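Local structure of putative serine phosphatase (6K4E) at residues G174-D179 with R183-A188; A76-H81 with Y106-V111; S193-D198 with D259-H264; Q203-A208 with I223-A228. The protein probably acts as a magnesium-dependent PP2C-type protein phosphatase in the SiaABC threonine phosphorylation pathway that controls biofilm formation in Pseudomonas aeruginosa. One frame throughout, in Å; residues are numbered along the deposited sequence.

Contact 1 (G174-D179 with R183-A188)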
loop_
_atom_site.group_PDB
_atom_site.type_symbol
_atom_site.label_atom_id
_atom_site.label_comp_id
_atom_site.label_asym_id
_atom_site.label_seq_id
_atom_site.Cartn_x
_atom_site.Cartn_y
_atom_site.Cartn_z
ATOM N N GLY B 174 -17.984 -2.267 3.338
ATOM C CA GLY B 174 -19.260 -1.782 3.834
ATOM C C GLY B 174 -18.976 -0.377 4.306
ATOM O O GLY B 174 -18.118 -0.197 5.167
ATOM N N LEU B 175 -19.606 0.615 3.684
ATOM C CA LEU B 175 -19.414 2.028 4.003
ATOM C C LEU B 175 -20.706 2.657 4.411
ATOM O O LEU B 175 -21.704 2.492 3.725
ATOM C CB LEU B 175 -18.900 2.790 2.781
ATOM C CG LEU B 175 -17.419 2.905 2.590
ATOM C CD1 LEU B 175 -17.160 3.638 1.342
ATOM C CD2 LEU B 175 -16.768 3.676 3.736
ATOM N N VAL B 176 -20.678 3.447 5.477
ATOM C CA VAL B 176 -21.867 4.103 6.002
ATOM C C VAL B 176 -21.652 5.606 6.211
ATOM O O VAL B 176 -20.704 5.999 6.892
ATOM C CB VAL B 176 -22.297 3.410 7.327
ATOM C CG1 VAL B 176 -23.449 4.140 7.999
ATOM C CG2 VAL B 176 -22.646 1.931 7.124
ATOM N N TRP B 177 -22.570 6.433 5.701
ATOM C CA TRP B 177 -22.567 7.852 6.022
ATOM C C TRP B 177 -23.690 8.045 7.070
ATOM O O TRP B 177 -24.862 7.831 6.760
ATOM C CB TRP B 177 -22.776 8.766 4.782
ATOM C CG TRP B 177 -23.195 10.156 5.162
ATOM C CD1 TRP B 177 -24.437 10.693 5.022
ATOM C CD2 TRP B 177 -22.404 11.145 5.843
ATOM N NE1 TRP B 177 -24.454 11.977 5.517
ATOM C CE2 TRP B 177 -23.234 12.267 6.061
ATOM C CE3 TRP B 177 -21.055 11.222 6.233
ATOM C CZ2 TRP B 177 -22.780 13.420 6.713
ATOM C CZ3 TRP B 177 -20.601 12.376 6.850
ATOM C CH2 TRP B 177 -21.462 13.455 7.093
ATOM N N VAL B 178 -23.313 8.373 8.317
ATOM C CA VAL B 178 -24.243 8.630 9.422
ATOM C C VAL B 178 -24.511 10.115 9.424
ATOM O O VAL B 178 -23.640 10.886 9.807
ATOM C CB VAL B 178 -23.684 8.164 10.794
ATOM C CG1 VAL B 178 -24.634 8.509 11.950
ATOM C CG2 VAL B 178 -23.371 6.678 10.771
ATOM N N ASP B 179 -25.664 10.527 8.924
ATOM C CA ASP B 179 -26.003 11.944 8.874
ATOM C C ASP B 179 -26.782 12.297 10.146
ATOM O O ASP B 179 -27.992 12.169 10.181
ATOM C CB ASP B 179 -26.790 12.245 7.586
ATOM C CG ASP B 179 -26.952 13.698 7.249
ATOM O OD1 ASP B 179 -27.046 14.526 8.194
ATOM O OD2 ASP B 179 -27.097 14.007 6.055
ATOM N N ARG B 183 -30.848 13.135 10.579
ATOM C CA ARG B 183 -31.239 11.885 11.218
ATOM C C ARG B 183 -31.521 10.776 10.202
ATOM O O ARG B 183 -32.633 10.252 10.134
ATOM C CB ARG B 183 -32.399 12.083 12.212
ATOM C CG ARG B 183 -31.951 11.844 13.642
ATOM C CD ARG B 183 -32.052 13.077 14.507
ATOM N NE ARG B 183 -32.504 12.718 15.851
ATOM C CZ ARG B 183 -32.385 13.499 16.919
ATOM N NH1 ARG B 183 -31.819 14.695 16.815
ATOM N NH2 ARG B 183 -32.822 13.085 18.104
ATOM N N GLN B 184 -30.504 10.454 9.371
ATOM C CA GLN B 184 -30.632 9.370 8.405
ATOM C C GLN B 184 -29.275 8.824 8.048
ATOM O O GLN B 184 -28.262 9.502 8.164
ATOM C CB GLN B 184 -31.530 9.691 7.183
ATOM C CG GLN B 184 -30.960 10.474 6.027
ATOM C CD GLN B 184 -31.897 10.354 4.839
ATOM O OE1 GLN B 184 -31.507 9.969 3.732
ATOM N NE2 GLN B 184 -33.171 10.630 5.050
ATOM N N LEU B 185 -29.258 7.553 7.704
ATOM C CA LEU B 185 -28.046 6.802 7.425
ATOM C C LEU B 185 -28.054 6.346 5.974
ATOM O O LEU B 185 -29.106 5.963 5.463
ATOM C CB LEU B 185 -28.095 5.588 8.374
ATOM C CG LEU B 185 -26.940 4.637 8.456
ATOM C CD1 LEU B 185 -26.733 4.197 9.900
ATOM C CD2 LEU B 185 -27.179 3.415 7.566
ATOM N N ALA B 186 -26.878 6.393 5.308
ATOM C CA ALA B 186 -26.772 5.889 3.948
ATOM C C ALA B 186 -25.741 4.781 3.993
ATOM O O ALA B 186 -24.677 4.981 4.559
ATOM C CB ALA B 186 -26.335 6.998 2.996
ATOM N N PHE B 187 -26.071 3.607 3.473
ATOM C CA PHE B 187 -25.152 2.470 3.459
ATOM C C PHE B 187 -24.979 1.915 2.052
ATOM O O PHE B 187 -25.945 1.797 1.308
ATOM C CB PHE B 187 -25.649 1.338 4.417
ATOM C CG PHE B 187 -24.997 -0.016 4.178
ATOM C CD1 PHE B 187 -23.657 -0.236 4.501
ATOM C CD2 PHE B 187 -25.702 -1.045 3.570
ATOM C CE1 PHE B 187 -23.042 -1.465 4.211
ATOM C CE2 PHE B 187 -25.088 -2.268 3.302
ATOM C CZ PHE B 187 -23.778 -2.474 3.637
ATOM N N ALA B 188 -23.756 1.548 1.699
ATOM C CA ALA B 188 -23.471 0.873 0.428
ATOM C C ALA B 188 -22.394 -0.152 0.697
ATOM O O ALA B 188 -21.412 0.163 1.351
ATOM C CB ALA B 188 -23.029 1.861 -0.641
#

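Contact 2 (A76-H81 with Y106-V111)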
loop_
_atom_site.group_PDB
_atom_site.type_symbol
_atom_site.label_atom_id
_atom_site.label_comp_id
_atom_site.label_asym_id
_atom_site.label_seq_id
_atom_site.Cartn_x
_atom_site.Cartn_y
_atom_site.Cartn_z
ATOM N N ALA B 76 -11.554 9.824 20.093
ATOM C CA ALA B 76 -11.697 11.239 20.390
ATOM C C ALA B 76 -13.069 11.798 20.008
ATOM O O ALA B 76 -13.543 12.717 20.666
ATOM C CB ALA B 76 -10.591 12.030 19.694
ATOM N N THR B 77 -13.705 11.264 18.956
ATOM C CA THR B 77 -14.978 11.789 18.465
ATOM C C THR B 77 -16.217 10.974 18.863
ATOM O O THR B 77 -17.238 11.566 19.231
ATOM C CB THR B 77 -14.909 11.975 16.965
ATOM O OG1 THR B 77 -14.729 10.688 16.362
ATOM C CG2 THR B 77 -13.780 12.916 16.548
ATOM N N LEU B 78 -16.149 9.636 18.777
ATOM C CA LEU B 78 -17.287 8.780 19.134
ATOM C C LEU B 78 -17.239 8.291 20.600
ATOM O O LEU B 78 -18.286 8.015 21.182
ATOM C CB LEU B 78 -17.421 7.600 18.171
ATOM C CG LEU B 78 -17.861 7.936 16.732
ATOM C CD1 LEU B 78 -18.086 6.680 15.932
ATOM C CD2 LEU B 78 -19.119 8.798 16.720
ATOM N N GLY B 79 -16.039 8.224 21.184
ATOM C CA GLY B 79 -15.859 7.767 22.550
ATOM C C GLY B 79 -16.455 6.395 22.727
ATOM O O GLY B 79 -16.167 5.485 21.940
ATOM N N GLU B 80 -17.342 6.268 23.705
ATOM C CA GLU B 80 -18.022 5.008 23.987
ATOM C C GLU B 80 -19.231 4.756 23.081
ATOM O O GLU B 80 -19.920 3.763 23.267
ATOM C CB GLU B 80 -18.391 4.887 25.478
ATOM C CG GLU B 80 -17.164 4.753 26.369
ATOM C CD GLU B 80 -17.382 4.298 27.799
ATOM O OE1 GLU B 80 -18.551 4.123 28.207
ATOM O OE2 GLU B 80 -16.373 4.096 28.511
ATOM N N HIS B 81 -19.434 5.586 22.055
ATOM C CA HIS B 81 -20.501 5.344 21.098
ATOM C C HIS B 81 -19.942 4.636 19.867
ATOM O O HIS B 81 -20.475 4.754 18.760
ATOM C CB HIS B 81 -21.283 6.618 20.798
ATOM C CG HIS B 81 -22.349 6.872 21.811
ATOM N ND1 HIS B 81 -23.693 6.744 21.491
ATOM C CD2 HIS B 81 -22.236 7.176 23.126
ATOM C CE1 HIS B 81 -24.352 7.005 22.610
ATOM N NE2 HIS B 81 -23.520 7.267 23.623
ATOM N N TYR B 106 -20.758 11.466 10.166
ATOM C CA TYR B 106 -19.477 10.806 9.925
ATOM C C TYR B 106 -19.564 9.679 8.955
ATOM O O TYR B 106 -20.629 9.037 8.800
ATOM C CB TYR B 106 -18.823 10.328 11.245
ATOM C CG TYR B 106 -19.707 9.449 12.101
ATOM C CD1 TYR B 106 -19.671 8.065 11.985
ATOM C CD2 TYR B 106 -20.544 10.002 13.070
ATOM C CE1 TYR B 106 -20.478 7.251 12.788
ATOM C CE2 TYR B 106 -21.373 9.203 13.850
ATOM C CZ TYR B 106 -21.315 7.828 13.727
ATOM O OH TYR B 106 -22.139 7.045 14.512
ATOM N N LEU B 107 -18.403 9.384 8.355
ATOM C CA LEU B 107 -18.242 8.266 7.448
ATOM C C LEU B 107 -17.522 7.197 8.214
ATOM O O LEU B 107 -16.524 7.474 8.841
ATOM C CB LEU B 107 -17.445 8.662 6.201
ATOM C CG LEU B 107 -17.151 7.529 5.204
ATOM C CD1 LEU B 107 -18.422 7.122 4.396
ATOM C CD2 LEU B 107 -16.072 7.932 4.289
ATOM N N ILE B 108 -18.035 5.968 8.169
ATOM C CA ILE B 108 -17.441 4.833 8.877
ATOM C C ILE B 108 -17.547 3.573 8.000
ATOM O O ILE B 108 -18.562 3.360 7.344
ATOM C CB ILE B 108 -18.077 4.730 10.266
ATOM C CG1 ILE B 108 -17.287 3.796 11.196
ATOM C CG2 ILE B 108 -19.577 4.370 10.198
ATOM C CD1 ILE B 108 -17.657 3.930 12.808
ATOM N N GLY B 109 -16.512 2.759 7.978
ATOM C CA GLY B 109 -16.545 1.558 7.153
ATOM C C GLY B 109 -15.515 0.495 7.465
ATOM O O GLY B 109 -14.613 0.721 8.263
ATOM N N VAL B 110 -15.677 -0.688 6.868
ATOM C CA VAL B 110 -14.778 -1.842 7.014
ATOM C C VAL B 110 -14.458 -2.339 5.622
ATOM O O VAL B 110 -15.276 -2.193 4.707
ATOM C CB VAL B 110 -15.327 -3.004 7.893
ATOM C CG1 VAL B 110 -15.469 -2.597 9.356
ATOM C CG2 VAL B 110 -16.628 -3.596 7.323
ATOM N N VAL B 111 -13.273 -2.922 5.450
ATOM C CA VAL B 111 -12.827 -3.404 4.138
ATOM C C VAL B 111 -12.127 -4.731 4.357
ATOM O O VAL B 111 -11.358 -4.854 5.298
ATOM C CB VAL B 111 -11.877 -2.390 3.390
ATOM C CG1 VAL B 111 -11.496 -2.912 2.018
ATOM C CG2 VAL B 111 -12.490 -0.995 3.258
#

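Contact 3 (S193-D198 with D259-H264)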
loop_
_atom_site.group_PDB
_atom_site.type_symbol
_atom_site.label_atom_id
_atom_site.label_comp_id
_atom_site.label_asym_id
_atom_site.label_seq_id
_atom_site.Cartn_x
_atom_site.Cartn_y
_atom_site.Cartn_z
ATOM N N SER B 193 -22.433 -6.493 4.922
ATOM C CA SER B 193 -23.746 -6.066 5.401
ATOM C C SER B 193 -23.627 -5.096 6.544
ATOM O O SER B 193 -22.643 -5.125 7.294
ATOM C CB SER B 193 -24.544 -7.271 5.902
ATOM O OG SER B 193 -24.654 -8.292 4.927
ATOM N N LEU B 194 -24.655 -4.275 6.714
ATOM C CA LEU B 194 -24.790 -3.428 7.879
ATOM C C LEU B 194 -25.874 -4.075 8.753
ATOM O O LEU B 194 -26.988 -4.286 8.299
ATOM C CB LEU B 194 -25.144 -1.979 7.529
ATOM C CG LEU B 194 -25.429 -1.052 8.732
ATOM C CD1 LEU B 194 -24.175 -0.692 9.474
ATOM C CD2 LEU B 194 -26.090 0.178 8.286
ATOM N N TYR B 195 -25.519 -4.437 9.989
ATOM C CA TYR B 195 -26.436 -5.007 10.935
ATOM C C TYR B 195 -26.837 -3.852 11.876
ATOM O O TYR B 195 -26.013 -2.988 12.163
ATOM C CB TYR B 195 -25.729 -6.101 11.723
ATOM C CG TYR B 195 -25.724 -7.452 11.048
ATOM C CD1 TYR B 195 -26.789 -8.334 11.204
ATOM C CD2 TYR B 195 -24.625 -7.879 10.300
ATOM C CE1 TYR B 195 -26.789 -9.586 10.596
ATOM C CE2 TYR B 195 -24.613 -9.133 9.685
ATOM C CZ TYR B 195 -25.702 -9.984 9.838
ATOM O OH TYR B 195 -25.702 -11.248 9.301
ATOM N N ALA B 196 -28.105 -3.795 12.284
ATOM C CA ALA B 196 -28.633 -2.768 13.200
ATOM C C ALA B 196 -29.526 -3.460 14.182
ATOM O O ALA B 196 -30.286 -4.343 13.785
ATOM C CB ALA B 196 -29.442 -1.729 12.442
ATOM N N SER B 197 -29.446 -3.072 15.455
ATOM C CA SER B 197 -30.265 -3.670 16.487
ATOM C C SER B 197 -30.588 -2.695 17.629
ATOM O O SER B 197 -29.753 -1.878 18.012
ATOM C CB SER B 197 -29.619 -4.941 17.023
ATOM O OG SER B 197 -30.551 -5.570 17.879
ATOM N N ASP B 198 -31.807 -2.794 18.162
ATOM C CA ASP B 198 -32.229 -1.989 19.308
ATOM C C ASP B 198 -32.346 -2.870 20.570
ATOM O O ASP B 198 -32.814 -2.398 21.608
ATOM C CB ASP B 198 -33.540 -1.241 18.998
ATOM C CG ASP B 198 -34.763 -2.130 18.760
ATOM O OD1 ASP B 198 -34.585 -3.351 18.531
ATOM O OD2 ASP B 198 -35.891 -1.601 18.764
ATOM N N ASP B 259 -28.258 -13.178 16.706
ATOM C CA ASP B 259 -28.684 -13.408 18.083
ATOM C C ASP B 259 -27.764 -12.740 19.080
ATOM O O ASP B 259 -28.258 -12.093 20.007
ATOM C CB ASP B 259 -28.827 -14.908 18.391
ATOM C CG ASP B 259 -30.005 -15.595 17.730
ATOM O OD1 ASP B 259 -30.837 -14.887 17.095
ATOM O OD2 ASP B 259 -30.088 -16.838 17.822
ATOM N N MET B 260 -26.436 -12.876 18.883
ATOM C CA MET B 260 -25.409 -12.245 19.718
ATOM C C MET B 260 -25.616 -10.707 19.743
ATOM O O MET B 260 -25.622 -10.110 20.828
ATOM C CB MET B 260 -23.997 -12.572 19.189
ATOM C CG MET B 260 -22.870 -12.038 20.073
ATOM S SD MET B 260 -21.204 -12.308 19.376
ATOM C CE MET B 260 -21.268 -11.191 17.881
ATOM N N LEU B 261 -25.799 -10.088 18.543
ATOM C CA LEU B 261 -26.026 -8.656 18.387
ATOM C C LEU B 261 -27.267 -8.211 19.131
ATOM O O LEU B 261 -27.171 -7.261 19.890
ATOM C CB LEU B 261 -26.151 -8.229 16.900
ATOM C CG LEU B 261 -24.986 -8.500 15.974
ATOM C CD1 LEU B 261 -25.210 -7.831 14.622
ATOM C CD2 LEU B 261 -23.619 -8.105 16.603
ATOM N N ARG B 262 -28.427 -8.877 18.914
ATOM C CA ARG B 262 -29.692 -8.565 19.585
ATOM C C ARG B 262 -29.530 -8.673 21.091
ATOM O O ARG B 262 -29.979 -7.793 21.826
ATOM C CB ARG B 262 -30.792 -9.536 19.135
ATOM C CG ARG B 262 -32.174 -9.241 19.771
ATOM C CD ARG B 262 -33.161 -10.392 19.612
ATOM N NE ARG B 262 -32.696 -11.600 20.302
ATOM C CZ ARG B 262 -32.292 -12.719 19.700
ATOM N NH1 ARG B 262 -32.351 -12.831 18.371
ATOM N NH2 ARG B 262 -31.865 -13.749 20.422
ATOM N N ASP B 263 -28.872 -9.736 21.542
ATOM C CA ASP B 263 -28.630 -9.948 22.971
ATOM C C ASP B 263 -27.836 -8.836 23.641
ATOM O O ASP B 263 -28.068 -8.557 24.807
ATOM C CB ASP B 263 -27.942 -11.299 23.201
ATOM C CG ASP B 263 -28.897 -12.336 23.719
ATOM O OD1 ASP B 263 -29.678 -12.889 22.902
ATOM O OD2 ASP B 263 -28.912 -12.557 24.950
ATOM N N HIS B 264 -26.889 -8.206 22.918
ATOM C CA HIS B 264 -26.004 -7.197 23.527
ATOM C C HIS B 264 -26.266 -5.750 23.110
ATOM O O HIS B 264 -25.797 -4.857 23.807
ATOM C CB HIS B 264 -24.533 -7.585 23.268
ATOM C CG HIS B 264 -24.148 -8.887 23.928
ATOM N ND1 HIS B 264 -24.290 -10.115 23.269
ATOM C CD2 HIS B 264 -23.731 -9.124 25.199
ATOM C CE1 HIS B 264 -23.892 -11.038 24.136
ATOM N NE2 HIS B 264 -23.551 -10.497 25.312
#

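Contact 4 (Q203-A208 with I223-A228)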
loop_
_atom_site.group_PDB
_atom_site.type_symbol
_atom_site.label_atom_id
_atom_site.label_comp_id
_atom_site.label_asym_id
_atom_site.label_seq_id
_atom_site.Cartn_x
_atom_site.Cartn_y
_atom_site.Cartn_z
ATOM N N GLN B 203 -31.915 -5.918 12.147
ATOM C CA GLN B 203 -32.057 -5.613 10.713
ATOM C C GLN B 203 -30.722 -5.846 10.075
ATOM O O GLN B 203 -29.688 -5.560 10.678
ATOM C CB GLN B 203 -32.412 -4.145 10.458
ATOM C CG GLN B 203 -33.687 -3.653 11.114
ATOM C CD GLN B 203 -34.171 -2.343 10.542
ATOM O OE1 GLN B 203 -35.377 -2.075 10.522
ATOM N NE2 GLN B 203 -33.260 -1.486 10.082
ATOM N N GLU B 204 -30.735 -6.363 8.859
ATOM C CA GLU B 204 -29.524 -6.562 8.087
ATOM C C GLU B 204 -29.748 -5.855 6.744
ATOM O O GLU B 204 -30.655 -6.225 5.993
ATOM C CB GLU B 204 -29.235 -8.064 7.890
ATOM C CG GLU B 204 -27.893 -8.341 7.221
ATOM C CD GLU B 204 -27.615 -9.758 6.745
ATOM O OE1 GLU B 204 -28.418 -10.674 7.041
ATOM O OE2 GLU B 204 -26.567 -9.955 6.093
ATOM N N LEU B 205 -28.967 -4.784 6.481
ATOM C CA LEU B 205 -28.989 -4.058 5.222
ATOM C C LEU B 205 -27.928 -4.788 4.390
ATOM O O LEU B 205 -26.739 -4.588 4.607
ATOM C CB LEU B 205 -28.623 -2.573 5.422
ATOM C CG LEU B 205 -29.590 -1.621 6.200
ATOM C CD1 LEU B 205 -29.230 -0.168 5.977
ATOM C CD2 LEU B 205 -31.081 -1.927 5.974
ATOM N N LYS B 206 -28.355 -5.723 3.522
ATOM C CA LYS B 206 -27.424 -6.531 2.719
ATOM C C LYS B 206 -26.686 -5.728 1.674
ATOM O O LYS B 206 -27.262 -4.836 1.054
ATOM C CB LYS B 206 -28.128 -7.734 2.068
ATOM C CG LYS B 206 -28.659 -8.757 3.067
ATOM C CD LYS B 206 -29.781 -9.596 2.466
ATOM C CE LYS B 206 -30.583 -10.349 3.510
ATOM N NZ LYS B 206 -31.557 -9.471 4.217
ATOM N N GLY B 207 -25.410 -6.040 1.509
ATOM C CA GLY B 207 -24.558 -5.431 0.494
ATOM C C GLY B 207 -24.697 -6.210 -0.799
ATOM O O GLY B 207 -25.293 -7.295 -0.808
ATOM N N ALA B 208 -24.165 -5.660 -1.906
ATOM C CA ALA B 208 -24.192 -6.285 -3.231
ATOM C C ALA B 208 -23.447 -7.614 -3.193
ATOM O O ALA B 208 -22.539 -7.787 -2.373
ATOM C CB ALA B 208 -23.550 -5.361 -4.254
ATOM N N ILE B 223 -28.492 2.532 0.389
ATOM C CA ILE B 223 -29.685 2.118 1.087
ATOM C C ILE B 223 -29.801 3.143 2.192
ATOM O O ILE B 223 -28.925 3.236 3.051
ATOM C CB ILE B 223 -29.581 0.664 1.609
ATOM C CG1 ILE B 223 -29.467 -0.326 0.418
ATOM C CG2 ILE B 223 -30.784 0.327 2.530
ATOM C CD1 ILE B 223 -28.897 -1.714 0.786
ATOM N N GLU B 224 -30.881 3.898 2.170
ATOM C CA GLU B 224 -31.077 4.968 3.130
ATOM C C GLU B 224 -32.165 4.660 4.092
ATOM O O GLU B 224 -33.308 4.445 3.696
ATOM C CB GLU B 224 -31.292 6.311 2.434
ATOM C CG GLU B 224 -30.106 6.764 1.609
ATOM C CD GLU B 224 -30.443 7.951 0.739
ATOM O OE1 GLU B 224 -31.021 7.744 -0.353
ATOM O OE2 GLU B 224 -30.161 9.093 1.165
ATOM N N VAL B 225 -31.796 4.617 5.368
ATOM C CA VAL B 225 -32.708 4.313 6.448
ATOM C C VAL B 225 -32.850 5.470 7.425
ATOM O O VAL B 225 -31.880 6.196 7.630
ATOM C CB VAL B 225 -32.379 2.980 7.177
ATOM C CG1 VAL B 225 -32.701 1.766 6.295
ATOM C CG2 VAL B 225 -30.942 2.945 7.702
ATOM N N PRO B 226 -34.026 5.649 8.069
ATOM C CA PRO B 226 -34.123 6.682 9.109
ATOM C C PRO B 226 -33.147 6.322 10.230
ATOM O O PRO B 226 -32.806 5.151 10.409
ATOM C CB PRO B 226 -35.585 6.584 9.571
ATOM C CG PRO B 226 -36.026 5.232 9.192
ATOM C CD PRO B 226 -35.283 4.872 7.962
ATOM N N LEU B 227 -32.647 7.308 10.947
ATOM C CA LEU B 227 -31.684 7.028 12.012
ATOM C C LEU B 227 -32.416 7.242 13.310
ATOM O O LEU B 227 -32.775 8.374 13.631
ATOM C CB LEU B 227 -30.468 7.957 11.842
ATOM C CG LEU B 227 -29.244 7.772 12.704
ATOM C CD1 LEU B 227 -28.622 6.419 12.487
ATOM C CD2 LEU B 227 -28.226 8.847 12.365
ATOM N N ALA B 228 -32.738 6.137 13.996
ATOM C CA ALA B 228 -33.520 6.175 15.216
ATOM C C ALA B 228 -32.629 6.020 16.433
ATOM O O ALA B 228 -31.720 5.202 16.412
ATOM C CB ALA B 228 -34.592 5.086 15.192
#

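Contact 1 (G174-D179 with R183-A188)
Six backbone hydrogen bonds join Leu175, Trp177 and Asp179 to Ala188, Ala186 and Gln184, each pair bonded in both directions, as expected of hydrogen-bonded pairs in an antiparallel ladder. Leu175 N reaches Ala188 O at 3.0 Å with an N-H...O angle of 171°, whereas the bond from Asp179 N to Gln184 O, at 2.9 Å, is bent to 145°. That bend lies beside the turn, where Arg183 and Gln184 both face Asp179 in a G1 beta bulge. The carboxylate of Asp179 is engaged there too: OD1 accepts from the backbone N of Arg182, and OD2 lies in the plane of the Trp177 ring, at its edge, taking a weak bond from NE1 at 3.4 Å.

Between the bonded pairs, Val176 faces Phe187 and Val178 faces Leu185, and their side chains project to the same side of the sheet. Val176 straddles two neighbours. Its CG1, anti to the backbone N (chi1 174°), sits 3.6 Å from Leu185 CG, while CG2 approaches the edge of the Phe187 ring, 3.5 Å from CD1. Gly174 CA lies at that same ring edge, 3.8 Å from CE1. Phe298 of strand 293-300 covers Val176, Val178 and Leu185, so this face looks into the interior between the two sheets. On the other face Trp177 CB and Ala186 CB are 4.4 Å apart, and Leu175 packs against helix 143-157. The hairpin thus pairs alternate residues internally, while the backbones of Val176, Val178 and Leu185 bond outward to strands 105-113 and 223-226, making both strands interior to the sheet.

Contact 2 (A76-H81 with Y106-V111)
Near the C-terminal end of helix 71-77, Leu78 reaches the side chains of strand 105-113 and drives its two methyl groups against Tyr106 and Ile108. CD2 rests over one face of the phenol ring, 4.0 Å from the centroid and 27° off the ring normal, which makes this a CH-pi contact; its closest ring atom is CE2 of Tyr106, 3.7 Å away. The other branch, CD1, reaches 4.0 Å from Tyr106 CE1 and also meets the tip of Ile108, with CD1 to CD1 at 4.2 Å. One leucine thus spans residues i and i+2 of the strand, whose side chains leave it on the same side.

In the two-sheet sandwich of the PP2C fold, this side of the strand faces the other sheet: Phe298 of strand 293-300 touches both Tyr106 and Ile108. Tyr106 CG lies between the backbone N and the carbonyl carbon (chi1 54°), a rotation that carries the ring out from the strand to meet Leu78. After Leu78 the chain turns sharply through Gly79, whose phi is positive (56°), and His81 N bonds back to Leu78 O at 2.8 Å. Tyr99 of strand 95-101 is a further neighbour of Leu78.

Contact 3 (S193-D198 with D259-H264)
Tyr195 meets helix 254-264 near the root of its side chain: CB lies 3.4 Å from Leu261 CD1, and the same methyl is 3.6 Å from Tyr195 CG and 3.8 Å from Tyr195 CD1. Beyond CD1 the ring leaves Leu261. It meets Phe257 of the same helix edge-to-face, and the hydroxyl end extends beside Glu204 of strand 202-205. With CG anti to the carbonyl carbon (chi1 -85°), the ring stands across the line of the leucine, and the two side chains cross at about a right angle.

Two residues further along strand 194-197, Ser197 also points at the helix. Its OG stops 3.6 Å from Arg262 CA without bonding to the helix; its polar partners are Glu201 O and Gly199 N. Arg262 NH1 donates to Asp259 OD1 at 2.9 Å, from above the carboxylate plane, and NH2 makes a longer salt bridge to Asp263.

The axis of residues 259-264 makes 37° with that of strand 194-197 and comes within 8.5 Å of it. Tyr195 and Ser197 point to the helix while Leu194 packs on Leu185 and Phe187 of the other sheet, so the helix covers the outer side. With no hydrogen bond across, cohesion is apolar.

Contact 4 (Q203-A208 with I223-A228)
Apolar contacts carry nearly all of this meeting, and Leu205 lies at the middle of them. Its CD1 touches Ile223 CG2 at 3.8 Å and Val225 CG2 at 3.9 Å, while CD2 lies 4.0 Å from Val225 CG1. The approaches differ: Leu205 and Val225 meet tip to tip, branch against branch, whereas Leu205 and Ile223 slide past one another in opposite directions. Ile223 holds CG2 anti to its backbone N, with CG1 anti to the carbonyl carbon (chi1 -64°), and this division sends one branch to the leucine and the other toward Lys206.

Strands 202-205 and 223-226 are outermost strands of different sheets, so the cluster closes one margin of the PP2C sandwich. Ile223 and Val225 alternate with Glu224, which turns away from strand 202-205. Phe187 of strand 184-190 lies beside Leu205 and extends the apolar layer inward from the margin.

One polar-apolar approach adds to these: Lys206 O lies 3.5 Å from Ile223 CD1, and the lysine's CB points away from strand 223-226. Hydrogen bonds between the two segments are absent. Each strand instead bonds within its own sheet, Leu205 with Leu194 and Ile223 with Phe187.

From the N terminus, contact 2 closes first, bringing strand 105-113 back to Leu78, near the end of helix 71-77, after a loop that includes strands 82-87 and 95-101. Contact 1 follows in series as a tight hairpin, and its strand 171-179 lies next to 105-113 in the same sheet. Contact 3 then spans a longer loop, from strand 194-197 to helix 254-264. Contact 4 opens and closes within that span; none of the four cross. Strand 223-226 pairs with 184-190 and so extends the sheet of contact 1, whereas 202-205 pairs with 194-197. Contact 4 thereby joins the two sheets at their margin.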